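PDB 1XEA: oxidoreductase, Gfo/Idh/MocA family from Vibrio cholerae, which probably catalyses a nicotinamide-dependent oxidation or reduction, as expected of a Gfo/Idh/MocA family oxidoreductase with an NAD-binding Rossmann fold. Local coordinates for residues A81-L84 and H85-I88; A71-D74 and V75-T78. All coordinates share one frame; numbering follows the deposited sequence.

Interaction 1. Residues A81-L84 and H85-I88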
loop_
_atom_site.group_PDB
_atom_site.type_symbol
_atom_site.label_atom_id
_atom_site.label_comp_id
_atom_site.label_asym_id
_atom_site.label_seq_id
_atom_site.Cartn_x
_atom_site.Cartn_y
_atom_site.Cartn_z
ATOM N N ALA A 81 24.703 -20.590 -34.746
ATOM C CA ALA A 81 25.143 -21.733 -35.538
ATOM C C ALA A 81 26.663 -21.774 -35.640
ATOM O O ALA A 81 27.284 -22.818 -35.425
ATOM C CB ALA A 81 24.531 -21.671 -36.930
ATOM N N PHE A 82 27.260 -20.629 -35.956
ATOM C CA PHE A 82 28.709 -20.538 -36.100
ATOM C C PHE A 82 29.485 -21.175 -34.953
ATOM O O PHE A 82 30.305 -22.074 -35.166
ATOM C CB PHE A 82 29.147 -19.083 -36.241
ATOM C CG PHE A 82 30.620 -18.921 -36.471
ATOM C CD1 PHE A 82 31.224 -19.469 -37.602
ATOM C CD2 PHE A 82 31.404 -18.216 -35.568
ATOM C CE1 PHE A 82 32.589 -19.308 -37.836
ATOM C CE2 PHE A 82 32.771 -18.048 -35.792
ATOM C CZ PHE A 82 33.366 -18.596 -36.929
ATOM N N PHE A 83 29.231 -20.716 -33.735
ATOM C CA PHE A 83 29.945 -21.266 -32.595
ATOM C C PHE A 83 29.414 -22.626 -32.191
ATOM O O PHE A 83 30.129 -23.417 -31.576
ATOM C CB PHE A 83 29.880 -20.306 -31.414
ATOM C CG PHE A 83 30.419 -18.948 -31.723
ATOM C CD1 PHE A 83 29.603 -17.977 -32.289
ATOM C CD2 PHE A 83 31.752 -18.644 -31.473
ATOM C CE1 PHE A 83 30.106 -16.721 -32.598
ATOM C CE2 PHE A 83 32.265 -17.391 -31.779
ATOM C CZ PHE A 83 31.440 -16.427 -32.342
ATOM N N LEU A 84 28.161 -22.901 -32.533
ATOM C CA LEU A 84 27.584 -24.192 -32.198
ATOM C C LEU A 84 28.294 -25.281 -32.986
ATOM O O LEU A 84 28.520 -26.382 -32.474
ATOM C CB LEU A 84 26.091 -24.211 -32.506
ATOM C CG LEU A 84 25.237 -23.513 -31.457
ATOM C CD1 LEU A 84 23.790 -23.563 -31.900
ATOM C CD2 LEU A 84 25.405 -24.202 -30.109
ATOM N N HIS A 85 28.651 -24.976 -34.230
ATOM C CA HIS A 85 29.345 -25.943 -35.057
ATOM C C HIS A 85 30.794 -26.094 -34.578
ATOM O O HIS A 85 31.337 -27.205 -34.522
ATOM C CB HIS A 85 29.293 -25.513 -36.523
ATOM C CG HIS A 85 30.078 -26.404 -37.431
ATOM N ND1 HIS A 85 30.448 -27.688 -37.085
ATOM C CD2 HIS A 85 30.621 -26.176 -38.650
ATOM C CE1 HIS A 85 31.191 -28.207 -38.046
ATOM N NE2 HIS A 85 31.311 -27.308 -39.008
ATOM N N LEU A 86 31.413 -24.971 -34.227
ATOM C CA LEU A 86 32.782 -24.976 -33.728
ATOM C C LEU A 86 32.844 -25.699 -32.384
ATOM O O LEU A 86 33.909 -25.806 -31.776
ATOM C CB LEU A 86 33.276 -23.545 -33.544
ATOM C CG LEU A 86 33.290 -22.702 -34.814
ATOM C CD1 LEU A 86 33.438 -21.226 -34.465
ATOM C CD2 LEU A 86 34.422 -23.169 -35.708
ATOM N N GLY A 87 31.690 -26.177 -31.921
ATOM C CA GLY A 87 31.623 -26.890 -30.656
ATOM C C GLY A 87 31.911 -26.046 -29.426
ATOM O O GLY A 87 32.819 -26.343 -28.646
ATOM N N ILE A 88 31.130 -24.991 -29.240
ATOM C CA ILE A 88 31.321 -24.115 -28.095
ATOM C C ILE A 88 29.986 -23.789 -27.427
ATOM O O ILE A 88 29.030 -23.404 -28.101
ATOM C CB ILE A 88 32.004 -22.812 -28.541
ATOM C CG1 ILE A 88 33.312 -23.155 -29.253
ATOM C CG2 ILE A 88 32.266 -21.911 -27.352
ATOM C CD1 ILE A 88 34.006 -21.965 -29.859
#

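Interaction 2. Residues A71-D74 and V75-T78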
loop_
_atom_site.group_PDB
_atom_site.type_symbol
_atom_site.label_atom_id
_atom_site.label_comp_id
_atom_site.label_asym_id
_atom_site.label_seq_id
_atom_site.Cartn_x
_atom_site.Cartn_y
_atom_site.Cartn_z
ATOM N N ALA A 71 23.580 -9.704 -29.869
ATOM C CA ALA A 71 23.265 -8.964 -31.077
ATOM C C ALA A 71 21.761 -8.916 -31.332
ATOM O O ALA A 71 20.959 -9.362 -30.512
ATOM C CB ALA A 71 23.972 -9.595 -32.260
ATOM N N ALA A 72 21.392 -8.368 -32.484
ATOM C CA ALA A 72 19.994 -8.253 -32.876
ATOM C C ALA A 72 19.418 -9.643 -33.108
ATOM O O ALA A 72 20.159 -10.602 -33.295
ATOM C CB ALA A 72 19.884 -7.421 -34.140
ATOM N N THR A 73 18.098 -9.751 -33.109
ATOM C CA THR A 73 17.466 -11.041 -33.299
ATOM C C THR A 73 17.762 -11.649 -34.670
ATOM O O THR A 73 17.929 -12.864 -34.790
ATOM C CB THR A 73 15.936 -10.941 -33.120
ATOM O OG1 THR A 73 15.631 -10.174 -31.947
ATOM C CG2 THR A 73 15.333 -12.325 -32.980
ATOM N N ASP A 74 17.845 -10.799 -35.692
ATOM C CA ASP A 74 18.080 -11.238 -37.075
ATOM C C ASP A 74 19.494 -11.719 -37.363
ATOM O O ASP A 74 19.829 -12.046 -38.502
ATOM C CB ASP A 74 17.714 -10.107 -38.053
ATOM C CG ASP A 74 18.528 -8.839 -37.826
ATOM O OD1 ASP A 74 19.735 -8.831 -38.147
ATOM O OD2 ASP A 74 17.958 -7.844 -37.318
ATOM N N VAL A 75 20.320 -11.774 -36.329
ATOM C CA VAL A 75 21.694 -12.202 -36.500
ATOM C C VAL A 75 21.987 -13.369 -35.577
ATOM O O VAL A 75 23.066 -13.956 -35.633
ATOM C CB VAL A 75 22.657 -11.068 -36.156
ATOM C CG1 VAL A 75 24.041 -11.408 -36.625
ATOM C CG2 VAL A 75 22.171 -9.778 -36.772
ATOM N N HIS A 76 21.025 -13.709 -34.727
ATOM C CA HIS A 76 21.225 -14.806 -33.793
ATOM C C HIS A 76 21.600 -16.107 -34.502
ATOM O O HIS A 76 22.680 -16.648 -34.272
ATOM C CB HIS A 76 19.973 -15.040 -32.937
ATOM C CG HIS A 76 19.639 -13.912 -32.009
ATOM N ND1 HIS A 76 20.591 -13.065 -31.483
ATOM C CD2 HIS A 76 18.456 -13.529 -31.472
ATOM C CE1 HIS A 76 20.008 -12.208 -30.662
ATOM N NE2 HIS A 76 18.714 -12.468 -30.638
ATOM N N SER A 77 20.712 -16.605 -35.361
ATOM C CA SER A 77 20.961 -17.861 -36.077
ATOM C C SER A 77 22.372 -17.960 -36.625
ATOM O O SER A 77 23.060 -18.962 -36.428
ATOM C CB SER A 77 19.972 -18.040 -37.230
ATOM O OG SER A 77 18.698 -18.406 -36.740
ATOM N N THR A 78 22.797 -16.915 -37.317
ATOM C CA THR A 78 24.123 -16.901 -37.891
ATOM C C THR A 78 25.150 -17.135 -36.802
ATOM O O THR A 78 25.774 -18.191 -36.737
ATOM C CB THR A 78 24.396 -15.565 -38.559
ATOM O OG1 THR A 78 23.341 -15.276 -39.482
ATOM C CG2 THR A 78 25.719 -15.600 -39.299
#

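Interaction 1. Residues A81-L84 and H85-I88
The last turn of helix 76-85 keeps its i to i+4 bonds from His85 N to Ala81 O (2.8 Å) and from Leu86 N to Phe82 O (3.2 Å), then ends in a Schellman motif in which Gly87 leaves the helix with positive phi (67°). Ile88 N reaches back to Phe83 O at 3.0 Å with a bent N-H...O angle of 136°, while the bond from Gly87 N to Leu84 O is weak and its geometry doubtful. Among the side chains, Phe82 and Leu86 carry a CH-pi contact. With CG of Phe82 anti to its backbone N (chi1 -177°), the ring stands out from the helix with a slight lean toward its C-terminal end, and Leu86 CD1 sits over one face, 3.6 Å from the ring centroid. Phe83 turns its CD2 corner to Ile88 CD1, which arrives at the ring edge 4.3 Å away. Outside the turn, Tyr56 meets Phe82 edge-to-face, Leu60 touches both Leu86 and Ile88, and Thr90 of strand 90-93 packs on Phe83. The chemistry thus divides in two: firm main-chain bonds reach the carbonyls of Ala81, Phe82 and Phe83, and apolar side chains pack across the backbone turn at Gly87, before strand 90-93.

Interaction 2. Residues A71-D74 and V75-T78
Ala71, just after strand 66-69, directs its CB toward Val75, whose CB lies 4.4 Å away, and its carbonyl O comes 3.0 Å from CE1 of the His76 ring. At Ala72 the carbonyl does two things: its O accepts a bond from Val75 N at 3.3 Å, the donor standing above the carbonyl plane, and also rests over a face of the His76 imidazole. The Ala72 methyl adds an apolar touch to Val75 CG2. Thr73 supplies the second main-chain bond, from His76 N to its O (3.2 Å), and lays its CA over the His76 ring at 3.5 Å from the centroid, a CH-pi contact. CG of His76 is anti to its own carbonyl carbon (chi1 -66°), which carries the imidazole back against the preceding residues; Thr73 CG2 approaches CD2 of that ring at 3.7 Å. The hydroxyl of Thr73 makes a weak hydrogen bond to Asp166, and the Thr73 side chain also touches Pro95. Asp74 runs alongside Val75, the N-cap residue. Since both main-chain bonds span three residues, the chain is already coiled before the helix proper begins, and the buried imidazole packs against backbone carbonyl and CA atoms of the strand-to-helix turn.

How the interactions relate
Interactions 2 and 1 follow one another along the chain at the two ends of helix 76-85, with centres about 14 Å apart, inside a single strand-helix-strand unit of the Rossmann fold. Residues 71-78 lead from strand 66-69 into the helix, whereas 81-88 lead out of it toward strand 90-93. The entry is largely a surface contact, with a buried histidine ring laid on main-chain atoms; the exit is partly buried and relies on phenylalanine, leucine and isoleucine. Three-residue bonds accepted out of the carbonyl plane start the helix, while four- and five-residue bonds, with one weak and doubtful three-residue bond, finish it. In this helix the two ends combine backbone bonding with local side-chain packing in different proportions.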